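DNA polymerase III, beta subunit (Eubacterium rectale, PDB 3T0P) probably forms a ring-shaped head-to-tail homodimer around DNA that tethers DNA polymerases and other proteins to it and so confers processivity. Local coordinates at residues K3-K8 against D84-I89; N41-M46 against T56-T61; G66-D71 against F95-S100. One frame throughout, in Å; residues are numbered along the deposited sequence.

Contact 1: K3-K8 against D84-I89. With EDO (1,2-ethanediol), chain C.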
# COMPACT_ATOMS: atom_id res chain seq x y z
N LYS B 3 24.56 29.35 -3.30
CA LYS B 3 24.17 29.34 -1.89
C LYS B 3 22.73 29.84 -1.74
O LYS B 3 22.44 30.98 -2.13
CB LYS B 3 25.11 30.14 -0.98
CG LYS B 3 24.87 29.81 0.50
CD LYS B 3 25.78 30.61 1.43
CE LYS B 3 25.45 30.40 2.89
NZ LYS B 3 26.37 31.16 3.77
N LEU B 4 21.84 28.96 -1.21
CA LEU B 4 20.43 29.30 -1.02
C LEU B 4 19.95 28.95 0.35
O LEU B 4 20.49 28.03 0.94
CB LEU B 4 19.50 28.56 -2.01
CG LEU B 4 20.02 28.14 -3.35
CD1 LEU B 4 19.08 27.16 -3.98
CD2 LEU B 4 20.22 29.34 -4.24
N ILE B 5 18.85 29.60 0.80
CA ILE B 5 18.14 29.32 2.05
C ILE B 5 16.65 29.18 1.70
O ILE B 5 16.08 30.11 1.14
CB ILE B 5 18.38 30.36 3.17
CG1 ILE B 5 19.87 30.78 3.26
CG2 ILE B 5 17.91 29.79 4.52
CD1 ILE B 5 20.12 32.11 3.89
N CYS B 6 16.05 28.03 1.99
CA CYS B 6 14.64 27.72 1.71
C CYS B 6 13.99 27.11 2.90
O CYS B 6 14.63 26.30 3.55
CB CYS B 6 14.52 26.75 0.53
SG CYS B 6 15.10 27.40 -1.04
N SER B 7 12.68 27.33 3.08
CA SER B 7 11.94 26.61 4.12
C SER B 7 11.85 25.18 3.65
O SER B 7 11.71 24.96 2.46
CB SER B 7 10.56 27.21 4.37
OG SER B 7 9.54 26.54 3.66
N LYS B 8 11.99 24.21 4.57
CA LYS B 8 11.95 22.79 4.24
C LYS B 8 10.63 22.41 3.55
O LYS B 8 10.64 21.62 2.62
CB LYS B 8 12.18 21.93 5.51
CG LYS B 8 12.11 20.40 5.32
CD LYS B 8 10.70 19.87 5.59
CE LYS B 8 10.54 18.37 5.49
NZ LYS B 8 10.97 17.68 6.74
N ASP B 84 12.03 20.50 10.24
CA ASP B 84 11.15 21.52 9.66
C ASP B 84 11.65 22.90 10.00
O ASP B 84 11.11 23.57 10.86
CB ASP B 84 9.71 21.31 10.15
CG ASP B 84 9.07 20.04 9.61
OD1 ASP B 84 9.71 19.33 8.80
OD2 ASP B 84 7.91 19.79 9.94
N ASN B 85 12.75 23.27 9.37
CA ASN B 85 13.43 24.53 9.58
C ASN B 85 13.99 24.99 8.25
O ASN B 85 13.62 24.41 7.23
CB ASN B 85 14.53 24.36 10.62
CG ASN B 85 14.81 25.62 11.42
OD1 ASN B 85 14.95 26.73 10.88
ND2 ASN B 85 14.91 25.47 12.73
N ASP B 86 14.80 26.04 8.23
CA ASP B 86 15.37 26.52 6.97
C ASP B 86 16.49 25.62 6.53
O ASP B 86 17.31 25.18 7.33
CB ASP B 86 15.87 27.95 7.11
CG ASP B 86 14.76 28.95 7.26
OD1 ASP B 86 13.59 28.63 6.87
OD2 ASP B 86 15.03 30.06 7.74
N VAL B 87 16.48 25.32 5.26
CA VAL B 87 17.47 24.45 4.65
C VAL B 87 18.43 25.32 3.85
O VAL B 87 17.99 26.11 3.02
CB VAL B 87 16.78 23.38 3.76
CG1 VAL B 87 17.82 22.52 3.04
CG2 VAL B 87 15.84 22.51 4.59
N THR B 88 19.73 25.15 4.09
CA THR B 88 20.74 25.84 3.31
C THR B 88 21.33 24.82 2.34
O THR B 88 21.65 23.68 2.72
CB THR B 88 21.79 26.50 4.21
OG1 THR B 88 21.11 27.41 5.08
CG2 THR B 88 22.86 27.27 3.42
N ILE B 89 21.46 25.23 1.09
CA ILE B 89 22.10 24.47 0.03
C ILE B 89 23.27 25.31 -0.46
O ILE B 89 23.07 26.44 -0.92
CB ILE B 89 21.16 24.07 -1.14
CG1 ILE B 89 19.90 23.30 -0.63
CG2 ILE B 89 21.95 23.24 -2.19
CD1 ILE B 89 18.81 23.07 -1.71
C1 EDO C . 12.69 31.54 3.69
O1 EDO C . 13.66 30.51 3.45
C2 EDO C . 13.17 32.42 4.83
O2 EDO C . 14.55 32.73 4.65
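Strands 3-7 and 86-89 lie side by side and run antiparallel, 155° between their directions, with Leu4 facing Ile89 and Cys6 facing Val87 as hydrogen-bonded pairs. Each of these pairs is closed by two backbone bonds. The shortest of the four joins Val87 N to Cys6 O at 2.7 Å and is almost straight, 174° at the hydrogen. The ladder ends where helix 8-18 begins. There Lys8 N gives a longer, more bent bond of 3.1 Å to Asn85 O, and Ser7 OG caps the helix at Asn10 N.

Leu4, Cys6, Val87 and Ile89 share one face of the sheet. Leu4 and Ile89 both rest on Ile36 of strand 33-38. Ile5 and Thr88 are on the other face, where their side chains lie side by side and point the same way. Thr88 OG1 is 4.0 Å from Ile5 CG2, and that same methyl meets Asp86 CB at 3.8 Å. The other branch of Thr88, CG2, touches Lys3 CE at 4.1 Å. A 1,2-ethanediol, probably from the crystallisation liquor, makes a weak hydrogen bond to Ile5 O.

Lys8 carries the polar end of the contact. Lys8 CB packs on Val87 CG2 at 3.8 Å. The chain then bends at chi2 (-93°), which sets Lys8 CD 3.4 Å from Asp84 OD1. Beyond it, Lys8 NZ forms a salt bridge of 2.9 Å with Asp84 OD1, meeting this oxygen nearly along its C-O axis. Lys8 NZ also gives a hydrogen bond to Leu82 O, its stronger polar partner.

The buried lysine therefore has both a carboxylate and a carbonyl for its ammonium group. This pairing probably offsets the cost of burying the charge, and it ties the start of helix 8-18 to the loop ahead of strand 86-91.

Contact 2: N41-M46 against T56-T61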
# COMPACT_ATOMS: atom_id res chain seq x y z
N ASN B 41 16.63 35.62 -10.36
CA ASN B 41 16.05 36.13 -9.12
C ASN B 41 15.02 35.17 -8.53
O ASN B 41 14.33 35.52 -7.57
CB ASN B 41 15.40 37.50 -9.36
CG ASN B 41 16.40 38.58 -9.69
OD1 ASN B 41 17.33 38.86 -8.94
ND2 ASN B 41 16.21 39.21 -10.84
N GLU B 42 14.91 33.97 -9.10
CA GLU B 42 13.96 32.96 -8.62
C GLU B 42 14.66 31.64 -8.38
O GLU B 42 15.60 31.30 -9.10
CB GLU B 42 12.81 32.74 -9.63
CG GLU B 42 12.09 33.98 -10.09
CD GLU B 42 11.14 33.70 -11.25
OE1 GLU B 42 10.06 33.13 -11.00
OE2 GLU B 42 11.48 34.07 -12.40
N ILE B 43 14.17 30.87 -7.41
CA ILE B 43 14.69 29.52 -7.18
C ILE B 43 13.77 28.61 -7.94
O ILE B 43 12.58 28.50 -7.63
CB ILE B 43 14.84 29.12 -5.70
CG1 ILE B 43 15.80 30.07 -4.96
CG2 ILE B 43 15.28 27.63 -5.59
CD1 ILE B 43 15.65 30.06 -3.44
N LYS B 44 14.32 27.98 -8.96
CA LYS B 44 13.58 27.11 -9.85
C LYS B 44 14.07 25.68 -9.72
O LYS B 44 15.27 25.45 -9.83
CB LYS B 44 13.79 27.63 -11.29
CG LYS B 44 12.58 27.64 -12.21
CD LYS B 44 12.75 28.68 -13.35
CE LYS B 44 13.14 28.06 -14.69
NZ LYS B 44 13.70 29.04 -15.68
N LEU B 45 13.15 24.73 -9.48
CA LEU B 45 13.45 23.30 -9.50
C LEU B 45 12.99 22.79 -10.82
O LEU B 45 11.93 23.20 -11.29
CB LEU B 45 12.77 22.52 -8.38
CG LEU B 45 13.24 22.76 -6.97
CD1 LEU B 45 12.58 21.79 -6.03
CD2 LEU B 45 14.76 22.69 -6.84
N MSE B 46 13.73 21.87 -11.43
CA MSE B 46 13.37 21.36 -12.75
C MSE B 46 13.76 19.90 -12.93
O MSE B 46 14.83 19.49 -12.51
CB MSE B 46 14.09 22.22 -13.81
CG MSE B 46 13.55 22.07 -15.21
SE MSE B 46 14.50 23.26 -16.53
CE MSE B 46 14.62 24.92 -15.46
N THR B 56 9.08 24.22 -11.18
CA THR B 56 8.36 24.77 -10.04
C THR B 56 9.25 25.83 -9.38
O THR B 56 10.49 25.75 -9.44
CB THR B 56 7.87 23.63 -9.11
OG1 THR B 56 6.75 24.07 -8.35
CG2 THR B 56 8.95 23.07 -8.21
N ILE B 57 8.61 26.88 -8.84
CA ILE B 57 9.30 27.98 -8.18
C ILE B 57 9.23 27.76 -6.68
O ILE B 57 8.15 27.50 -6.14
CB ILE B 57 8.76 29.38 -8.60
CG1 ILE B 57 8.92 29.64 -10.13
CG2 ILE B 57 9.39 30.52 -7.78
CD1 ILE B 57 10.38 29.83 -10.66
N ILE B 58 10.40 27.81 -6.03
CA ILE B 58 10.54 27.64 -4.58
C ILE B 58 10.77 29.00 -3.95
O ILE B 58 11.62 29.75 -4.43
CB ILE B 58 11.68 26.65 -4.20
CG1 ILE B 58 11.55 25.30 -4.94
CG2 ILE B 58 11.82 26.45 -2.70
CD1 ILE B 58 10.18 24.59 -4.83
N ASP B 59 9.98 29.33 -2.91
CA ASP B 59 10.20 30.57 -2.16
C ASP B 59 11.46 30.38 -1.34
O ASP B 59 11.67 29.30 -0.78
CB ASP B 59 9.00 30.94 -1.28
CG ASP B 59 7.77 31.41 -2.05
OD1 ASP B 59 7.88 32.41 -2.80
OD2 ASP B 59 6.69 30.79 -1.88
N GLY B 60 12.31 31.37 -1.34
CA GLY B 60 13.57 31.33 -0.62
C GLY B 60 14.47 32.49 -0.93
O GLY B 60 14.12 33.36 -1.73
N THR B 61 15.66 32.49 -0.33
CA THR B 61 16.66 33.53 -0.47
C THR B 61 17.85 33.01 -1.24
O THR B 61 18.41 31.96 -0.90
CB THR B 61 17.06 34.02 0.93
OG1 THR B 61 15.88 34.44 1.61
CG2 THR B 61 18.10 35.16 0.91
O HOH W 1 13.97 33.91 -4.51
O HOH W 2 12.27 32.13 -5.60
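The beta hairpin of strands 43-48 and 52-58, in the N-terminal domain, is held here from Leu45 and Thr56 out towards its open end. Leu45 and Thr56 form a hydrogen-bonded pair, with Leu45 N to Thr56 O at 2.8 Å and a second bond from Thr56 N to Leu45 O. Further out, Ile58 N bonds to Ile43 O, and a water completes the link. It accepts from Ile43 N at 2.9 Å and donates to Ile58 O at 2.7 Å.

On one face, Ile57 CD1 sits between two neighbours. Glu42 OE1 is 3.3 Å from Ile57 CD1. Lys44 CG is 3.5 Å from Ile57 CD1, tighter than usual for two carbons. The second torsion of Ile57 (chi2 -69°) brings CD1 to this place.

The other face is mainly apolar. Leu45 CG meets Ile58 CG1 at 3.7 Å, the two side chains crossing at a slant. Thr56 CG2 touches Leu45 CB at 3.9 Å. Ile43 CD1 reaches on to Gly60 and lies 3.7 Å from Gly60 C. This face turns inward: Leu45 packs on Val15 and Val18 of helix 8-18, and Ile43 and Ile58 both touch Cys6.

Thr56 OG1 hydrogen-bonds outside the hairpin, to Thr231 OG1 and Asn230 O, where strand 231-236 continues the sheet.

The arrangement is that of a two-stranded antiparallel hairpin with one face against a helix, set in a sheet that runs on from the N-terminal domain into the central domain.

Contact 3: G66-D71 against F95-S100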
# COMPACT_ATOMS: atom_id res chain seq x y z
N GLY B 66 23.54 30.60 -8.76
CA GLY B 66 24.17 29.39 -9.27
C GLY B 66 23.19 28.33 -9.71
O GLY B 66 21.98 28.48 -9.55
N ILE B 67 23.75 27.27 -10.30
CA ILE B 67 23.02 26.13 -10.84
C ILE B 67 23.74 24.85 -10.44
O ILE B 67 24.97 24.79 -10.50
CB ILE B 67 22.86 26.24 -12.40
CG1 ILE B 67 22.13 27.53 -12.83
CG2 ILE B 67 22.13 25.03 -12.96
CD1 ILE B 67 22.21 27.89 -14.34
N ILE B 68 22.97 23.81 -10.09
CA ILE B 68 23.47 22.48 -9.77
C ILE B 68 22.39 21.45 -10.12
O ILE B 68 21.20 21.77 -10.02
CB ILE B 68 23.94 22.35 -8.27
CG1 ILE B 68 24.86 21.13 -8.05
CG2 ILE B 68 22.78 22.32 -7.25
CD1 ILE B 68 26.29 21.43 -8.16
N ALA B 69 22.80 20.22 -10.48
CA ALA B 69 21.94 19.05 -10.68
C ALA B 69 22.25 18.08 -9.57
O ALA B 69 23.41 17.78 -9.34
CB ALA B 69 22.17 18.41 -12.05
N LEU B 70 21.24 17.62 -8.86
CA LEU B 70 21.40 16.67 -7.76
C LEU B 70 20.58 15.45 -8.05
O LEU B 70 19.52 15.58 -8.65
CB LEU B 70 20.94 17.29 -6.43
CG LEU B 70 21.69 18.53 -5.95
CD1 LEU B 70 21.06 19.09 -4.66
CD2 LEU B 70 23.16 18.25 -5.74
N ASP B 71 21.06 14.26 -7.62
CA ASP B 71 20.34 13.01 -7.78
C ASP B 71 18.96 13.20 -7.18
O ASP B 71 18.87 13.57 -6.01
CB ASP B 71 21.08 11.84 -7.11
CG ASP B 71 20.33 10.53 -7.29
OD1 ASP B 71 20.39 9.95 -8.40
OD2 ASP B 71 19.58 10.14 -6.36
N PHE B 95 31.54 20.78 -7.55
CA PHE B 95 30.16 20.31 -7.45
C PHE B 95 29.86 19.60 -6.12
O PHE B 95 28.79 19.00 -5.99
CB PHE B 95 29.73 19.44 -8.67
CG PHE B 95 29.95 20.19 -9.96
CD1 PHE B 95 29.26 21.37 -10.22
CD2 PHE B 95 30.92 19.78 -10.87
CE1 PHE B 95 29.51 22.11 -11.39
CE2 PHE B 95 31.16 20.51 -12.04
CZ PHE B 95 30.46 21.67 -12.28
N LYS B 96 30.75 19.73 -5.12
CA LYS B 96 30.51 19.23 -3.77
C LYS B 96 29.38 20.10 -3.19
O LYS B 96 29.43 21.33 -3.29
CB LYS B 96 31.79 19.28 -2.91
N THR B 97 28.33 19.45 -2.71
CA THR B 97 27.14 20.11 -2.20
C THR B 97 26.95 19.80 -0.72
O THR B 97 26.98 18.63 -0.30
CB THR B 97 25.92 19.67 -3.05
OG1 THR B 97 26.19 19.95 -4.42
CG2 THR B 97 24.62 20.39 -2.65
N VAL B 98 26.71 20.86 0.05
CA VAL B 98 26.37 20.79 1.47
C VAL B 98 24.93 21.23 1.64
O VAL B 98 24.54 22.31 1.19
CB VAL B 98 27.31 21.61 2.39
CG1 VAL B 98 27.13 21.17 3.84
CG2 VAL B 98 28.76 21.47 1.96
N ILE B 99 24.13 20.38 2.25
CA ILE B 99 22.73 20.63 2.56
C ILE B 99 22.68 20.63 4.07
O ILE B 99 23.04 19.62 4.69
CB ILE B 99 21.76 19.61 1.91
CG1 ILE B 99 21.98 19.53 0.37
CG2 ILE B 99 20.33 19.98 2.26
CD1 ILE B 99 21.21 18.38 -0.37
N SER B 100 22.31 21.77 4.67
CA SER B 100 22.33 21.88 6.12
C SER B 100 21.01 22.44 6.66
O SER B 100 20.31 23.18 5.98
CB SER B 100 23.53 22.70 6.59
OG SER B 100 23.34 24.08 6.35
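Ile68 and Leu70 of strand 66-71 meet Phe95, Thr97 and Ile99 between two sheets that face each other. The strands cross at 82°, with their axes 9.5 Å apart at the closest approach. No hydrogen bond joins the two segments, so the contact is made by side chains alone.

The packing runs along both strands. Ile68 CD1 lies at the edge of the Phe95 ring, near its plane, and is 3.6 Å from Phe95 CD1. The chi2 of Ile68, 94°, puts its CD1 there. The Ile68 and Phe95 side chains pass one another, pointing opposite ways. Ile68 CD1 also comes within 4.0 Å of Thr97 OG1. Leu70 meets Thr97 tip to tip: Leu70 CD2 is 3.7 Å from Thr97 OG1 and 4.0 Å from Thr97 CG2. Further along, Leu70 CD1 approaches Ile99 CD1 more loosely, at 4.4 Å. Around the contact, Leu70 also packs on Ile36, while Thr97 rests on Thr91 and Ile108. Ile68 touches Met2 and Thr91.

One polar interaction lies within segment 95-100. Thr97 OG1 donates to Phe95 O at 3.2 Å, from well above the carbonyl plane, about 50° out of it. An alanine in place of Thr97 would probably open a gap at Leu70 CD2 and leave Phe95 O without this hydroxyl donor.

The chemistry is that of an apolar interface between sheets with one buried hydroxyl in it. Bonded back to Phe95 in its own segment, the hydroxyl has a polar partner and can lie against the isoleucine and leucine methyls.

How the contacts relate
All three contacts lie in the N-terminal domain, with centres 12 to 14 Å apart. Contact 1 belongs to a five-stranded antiparallel sheet. Contact 2 belongs to a second sheet, which also holds strand 66-71. Contact 3 bridges the two sheets, since strand 96-101 is the neighbour of strand 86-91. Along the chain, contact 2 is nested inside the loop closed by contact 1, and contact 3 alternates with contact 1. Contact 2 closes before contact 3 opens, and these two do not touch. Contact 1 probably shares hydrogen bonds with both, Ile5 O with Thr61 N and Thr88 N with Ser100 O. Together the contacts pair strands within the two sheets and pack the sheets against each other.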